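Local coordinates for protein Trypsin/chymotrypsin inhibitor (PDB 5YCZ) that inhibits the serine proteases trypsin and alpha-chymotrypsin as a Kunitz-type inhibitor with a beta-trefoil fold, at residues E61-T73 / Y131-R144. Sequence-based numbering, arbitrary orientation.
Sequences ENADDDTVQEGST and YQIEVCPCSTGVER
Thr73 and Thr140 grip each other twice. The backbone N of Thr73 donates to Thr140 O (3.1 Å), arriving from above the carbonyl plane, while Thr140 N donates back to the side-chain OG1 of Thr73 (3.1 Å). That return bond depends on a chi1 of 51°, which tucks OG1 between the backbone N and the carbonyl carbon of Thr73; the same torsion brings the methyl CG2 against the backbone of the 131-144 segment, 3.4 Å from Cys138 O. A water donating to both Thr73 O and Thr140 O ties the two backbones together once more.

One residue on, the loop carbonyl is met by an amide: Asn62 ND2 reaches Gly141 O at 2.9 Å, almost straight (170°), in the carbonyl plane and on a lone pair. CG of Asn62 stands anti to its own backbone N, which carries the amide across to that oxygen.

Beside this pairing, the Glu61 and Arg144 side chains cross at about a right angle. OE1 of Glu61 comes to the edge of the guanidinium and forms a salt bridge with NH2 of Arg144 (3.4 Å), the two planar groups turned 80° apart, and CG2 of Val142 covers one guanidinium face. OE1 also forms a salt bridge with Arg115.

The contact joins the loop between strands 55-60 and 74-77 of the trefoil to the segment leaving strand 131-135, where Cys136 and Cys138 are disulfide-bonded to Cys151 and Cys147. Two arginines around the buried Glu61 carboxylate would be expected to keep it ionised, so charge pairing supplements the one direct backbone bond, the two bonds made through side chains and the water bridge between two stretches without regular secondary structure.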
loop_
_atom_site.group_PDB
_atom_site.type_symbol
_atom_site.label_atom_id
_atom_site.label_comp_id
_atom_site.label_asym_id
_atom_site.label_seq_id
_atom_site.Cartn_x
_atom_site.Cartn_y
_atom_site.Cartn_z
ATOM N N GLU A 61 -13.403 4.009 -7.294
ATOM C CA GLU A 61 -13.508 3.037 -8.375
ATOM C C GLU A 61 -13.637 3.715 -9.730
ATOM O O GLU A 61 -13.307 3.096 -10.750
ATOM C CB GLU A 61 -14.695 2.109 -8.151
ATOM C CG GLU A 61 -14.395 0.924 -7.264
ATOM C CD GLU A 61 -15.331 -0.251 -7.529
ATOM O OE1 GLU A 61 -14.835 -1.318 -7.954
ATOM O OE2 GLU A 61 -16.559 -0.108 -7.307
ATOM N N ASN A 62 -14.101 4.969 -9.763
ATOM C CA ASN A 62 -14.207 5.746 -10.995
ATOM C C ASN A 62 -12.879 6.437 -11.263
ATOM O O ASN A 62 -12.431 7.254 -10.454
ATOM C CB ASN A 62 -15.329 6.780 -10.898
ATOM C CG ASN A 62 -15.748 7.323 -12.264
ATOM O OD1 ASN A 62 -14.903 7.662 -13.098
ATOM N ND2 ASN A 62 -17.058 7.390 -12.503
ATOM N N ALA A 63 -12.285 6.153 -12.424
ATOM C CA ALA A 63 -10.886 6.502 -12.656
ATOM C C ALA A 63 -10.664 8.001 -12.873
ATOM O O ALA A 63 -9.553 8.496 -12.635
ATOM C CB ALA A 63 -10.351 5.703 -13.842
ATOM N N ASP A 64 -11.684 8.735 -13.330
ATOM C CA ASP A 64 -11.543 10.170 -13.592
ATOM C C ASP A 64 -11.807 11.005 -12.360
ATOM O O ASP A 64 -11.450 12.187 -12.332
ATOM C CB ASP A 64 -12.502 10.599 -14.695
ATOM C CG ASP A 64 -12.547 9.595 -15.833
ATOM O OD1 ASP A 64 -11.479 9.119 -16.261
ATOM O OD2 ASP A 64 -13.658 9.218 -16.246
ATOM N N ASP A 65 -12.455 10.423 -11.367
ATOM C CA ASP A 65 -12.471 11.016 -10.045
ATOM C C ASP A 65 -11.061 11.004 -9.496
ATOM O O ASP A 65 -10.419 9.952 -9.429
ATOM C CB ASP A 65 -13.401 10.234 -9.117
ATOM C CG ASP A 65 -14.845 10.681 -9.216
ATOM O OD1 ASP A 65 -15.134 11.868 -8.945
ATOM O OD2 ASP A 65 -15.692 9.837 -9.557
ATOM N N ASP A 66 -10.559 12.176 -9.140
ATOM C CA ASP A 66 -9.288 12.272 -8.444
ATOM C C ASP A 66 -9.481 12.882 -7.071
ATOM O O ASP A 66 -8.500 13.165 -6.374
ATOM C CB ASP A 66 -8.279 13.057 -9.283
ATOM C CG ASP A 66 -7.846 12.286 -10.513
ATOM O OD1 ASP A 66 -8.180 12.720 -11.648
ATOM O OD2 ASP A 66 -7.204 11.216 -10.328
ATOM N N THR A 67 -10.728 13.106 -6.690
ATOM C CA THR A 67 -11.137 13.346 -5.323
ATOM C C THR A 67 -12.108 12.237 -4.950
ATOM O O THR A 67 -12.658 11.559 -5.825
ATOM C CB THR A 67 -11.800 14.722 -5.175
ATOM O OG1 THR A 67 -13.112 14.685 -5.750
ATOM C CG2 THR A 67 -10.998 15.789 -5.892
ATOM N N VAL A 68 -12.319 12.034 -3.659
ATOM C CA VAL A 68 -13.293 11.044 -3.216
ATOM C C VAL A 68 -14.660 11.705 -3.124
ATOM O O VAL A 68 -14.810 12.762 -2.501
ATOM C CB VAL A 68 -12.884 10.421 -1.876
ATOM C CG1 VAL A 68 -14.116 9.935 -1.115
ATOM C CG2 VAL A 68 -11.968 9.263 -2.133
ATOM N N GLN A 69 -15.660 11.087 -3.746
ATOM C CA GLN A 69 -17.023 11.593 -3.714
ATOM C C GLN A 69 -17.854 10.833 -2.689
ATOM O O GLN A 69 -17.758 9.609 -2.571
ATOM C CB GLN A 69 -17.682 11.481 -5.091
ATOM C CG GLN A 69 -17.034 12.322 -6.188
ATOM C CD GLN A 69 -17.185 13.801 -5.937
ATOM O OE1 GLN A 69 -18.298 14.325 -5.875
ATOM N NE2 GLN A 69 -16.060 14.487 -5.773
ATOM N N GLU A 70 -18.670 11.572 -1.955
ATOM C CA GLU A 70 -19.653 10.979 -1.069
ATOM C C GLU A 70 -20.544 9.986 -1.806
ATOM O O GLU A 70 -21.015 10.247 -2.914
ATOM C CB GLU A 70 -20.509 12.089 -0.489
ATOM C CG GLU A 70 -20.750 12.009 0.960
ATOM C CD GLU A 70 -21.088 13.363 1.482
ATOM O OE1 GLU A 70 -20.624 14.336 0.848
ATOM O OE2 GLU A 70 -21.810 13.458 2.501
ATOM N N GLY A 71 -20.783 8.843 -1.176
ATOM C CA GLY A 71 -21.652 7.838 -1.732
ATOM C C GLY A 71 -21.082 7.017 -2.872
ATOM O O GLY A 71 -21.674 5.998 -3.218
ATOM N N SER A 72 -19.968 7.411 -3.477
ATOM C CA SER A 72 -19.405 6.654 -4.589
ATOM C C SER A 72 -18.384 5.627 -4.109
ATOM O O SER A 72 -17.591 5.903 -3.204
ATOM C CB SER A 72 -18.748 7.600 -5.592
ATOM O OG SER A 72 -19.667 8.588 -6.020
ATOM N N THR A 73 -18.384 4.446 -4.732
ATOM C CA THR A 73 -17.578 3.348 -4.196
ATOM C C THR A 73 -16.092 3.599 -4.428
ATOM O O THR A 73 -15.686 4.239 -5.404
ATOM C CB THR A 73 -17.969 1.980 -4.793
ATOM O OG1 THR A 73 -18.007 2.026 -6.225
ATOM C CG2 THR A 73 -19.310 1.505 -4.272
ATOM N N TYR A 131 -17.903 11.703 9.068
ATOM C CA TYR A 131 -18.252 10.739 8.047
ATOM C C TYR A 131 -18.366 9.364 8.672
ATOM O O TYR A 131 -18.003 9.135 9.830
ATOM C CB TYR A 131 -17.237 10.752 6.904
ATOM C CG TYR A 131 -17.124 12.097 6.211
ATOM C CD1 TYR A 131 -17.858 12.371 5.060
ATOM C CD2 TYR A 131 -16.287 13.098 6.711
ATOM C CE1 TYR A 131 -17.763 13.604 4.428
ATOM C CE2 TYR A 131 -16.190 14.338 6.085
ATOM C CZ TYR A 131 -16.932 14.583 4.949
ATOM O OH TYR A 131 -16.837 15.801 4.331
ATOM N N GLN A 132 -18.922 8.452 7.894
ATOM C CA GLN A 132 -18.886 7.036 8.200
ATOM C C GLN A 132 -18.459 6.285 6.943
ATOM O O GLN A 132 -18.423 6.845 5.840
ATOM C CB GLN A 132 -20.243 6.536 8.680
ATOM C CG GLN A 132 -20.970 7.462 9.602
ATOM C CD GLN A 132 -22.460 7.295 9.454
ATOM O OE1 GLN A 132 -22.941 6.893 8.388
ATOM N NE2 GLN A 132 -23.205 7.589 10.519
ATOM N N ILE A 133 -18.133 5.003 7.114
ATOM C CA ILE A 133 -17.804 4.115 6.008
ATOM C C ILE A 133 -18.906 3.083 5.872
ATOM O O ILE A 133 -19.364 2.504 6.865
ATOM C CB ILE A 133 -16.456 3.431 6.221
ATOM C CG1 ILE A 133 -15.399 4.512 6.439
ATOM C CG2 ILE A 133 -16.150 2.505 5.046
ATOM C CD1 ILE A 133 -14.001 4.051 6.141
ATOM N N GLU A 134 -19.338 2.860 4.646
ATOM C CA GLU A 134 -20.338 1.856 4.367
ATOM C C GLU A 134 -19.692 0.758 3.555
ATOM O O GLU A 134 -18.783 1.021 2.767
ATOM C CB GLU A 134 -21.508 2.454 3.610
ATOM C CG GLU A 134 -22.375 3.327 4.497
ATOM C CD GLU A 134 -23.820 3.293 4.074
ATOM O OE1 GLU A 134 -24.526 2.315 4.441
ATOM O OE2 GLU A 134 -24.229 4.235 3.357
ATOM N N VAL A 135 -20.150 -0.469 3.782
ATOM C CA VAL A 135 -19.783 -1.627 2.973
ATOM C C VAL A 135 -20.766 -1.718 1.807
ATOM O O VAL A 135 -21.947 -1.998 2.013
ATOM C CB VAL A 135 -19.815 -2.901 3.819
ATOM C CG1 VAL A 135 -19.183 -4.054 3.072
ATOM C CG2 VAL A 135 -19.143 -2.644 5.155
ATOM N N CYS A 136 -20.305 -1.486 0.577
ATOM C CA CYS A 136 -21.218 -1.419 -0.572
ATOM C C CYS A 136 -20.749 -2.322 -1.704
ATOM O O CYS A 136 -20.089 -1.872 -2.643
ATOM C CB CYS A 136 -21.378 0.017 -1.079
ATOM S SG CYS A 136 -22.175 1.150 0.085
ATOM N N PRO A 137 -21.098 -3.600 -1.656
ATOM C CA PRO A 137 -20.590 -4.538 -2.664
ATOM C C PRO A 137 -20.871 -4.133 -4.096
ATOM O O PRO A 137 -20.151 -4.578 -4.995
ATOM C CB PRO A 137 -21.307 -5.842 -2.303
ATOM C CG PRO A 137 -21.499 -5.742 -0.851
ATOM C CD PRO A 137 -21.775 -4.291 -0.554
ATOM N N CYS A 138 -21.862 -3.294 -4.352
ATOM C CA CYS A 138 -22.194 -2.913 -5.719
ATOM C C CYS A 138 -21.599 -1.553 -6.042
ATOM O O CYS A 138 -21.822 -0.585 -5.308
ATOM C CB CYS A 138 -23.706 -2.883 -5.925
ATOM S SG CYS A 138 -24.430 -4.515 -5.889
ATOM N N SER A 139 -20.862 -1.477 -7.149
ATOM C CA SER A 139 -20.253 -0.210 -7.528
ATOM C C SER A 139 -21.316 0.869 -7.667
ATOM O O SER A 139 -22.494 0.594 -7.924
ATOM C CB SER A 139 -19.470 -0.342 -8.831
ATOM O OG SER A 139 -18.202 -0.944 -8.621
ATOM N N THR A 140 -20.882 2.108 -7.466
ATOM C CA THR A 140 -21.772 3.254 -7.536
ATOM C C THR A 140 -20.937 4.499 -7.787
ATOM O O THR A 140 -19.742 4.541 -7.479
ATOM C CB THR A 140 -22.599 3.385 -6.261
ATOM O OG1 THR A 140 -23.731 4.214 -6.535
ATOM C CG2 THR A 140 -21.795 3.996 -5.169
ATOM N N GLY A 141 -21.581 5.515 -8.359
ATOM C CA GLY A 141 -20.815 6.609 -8.924
ATOM C C GLY A 141 -19.900 6.179 -10.047
ATOM O O GLY A 141 -18.936 6.882 -10.355
ATOM N N VAL A 142 -20.171 5.032 -10.668
ATOM C CA VAL A 142 -19.292 4.440 -11.665
ATOM C C VAL A 142 -20.076 4.324 -12.965
ATOM O O VAL A 142 -21.230 3.871 -12.973
ATOM C CB VAL A 142 -18.747 3.073 -11.195
ATOM C CG1 VAL A 142 -19.712 1.920 -11.497
ATOM C CG2 VAL A 142 -17.384 2.804 -11.776
ATOM N N GLU A 143 -19.479 4.788 -14.056
ATOM C CA GLU A 143 -20.171 4.776 -15.343
ATOM C C GLU A 143 -19.874 3.453 -16.052
ATOM O O GLU A 143 -19.175 3.378 -17.067
ATOM C CB GLU A 143 -19.778 5.987 -16.179
ATOM C CG GLU A 143 -20.925 6.543 -17.019
ATOM C CD GLU A 143 -20.456 7.187 -18.322
ATOM O OE1 GLU A 143 -19.278 6.993 -18.702
ATOM O OE2 GLU A 143 -21.274 7.875 -18.976
ATOM N N ARG A 144 -20.410 2.390 -15.468
ATOM C CA ARG A 144 -20.399 1.074 -16.089
ATOM C C ARG A 144 -21.494 0.249 -15.429
ATOM O O ARG A 144 -22.033 0.643 -14.384
ATOM C CB ARG A 144 -19.021 0.397 -15.952
ATOM C CG ARG A 144 -18.800 -0.362 -14.643
ATOM C CD ARG A 144 -17.316 -0.531 -14.373
ATOM N NE ARG A 144 -17.022 -0.648 -12.948
ATOM C CZ ARG A 144 -15.910 -0.195 -12.375
ATOM N NH1 ARG A 144 -14.982 0.425 -13.101
ATOM N NH2 ARG A 144 -15.732 -0.356 -11.070
HETATM O O HOH W 1 -17.024 5.303 -7.668
#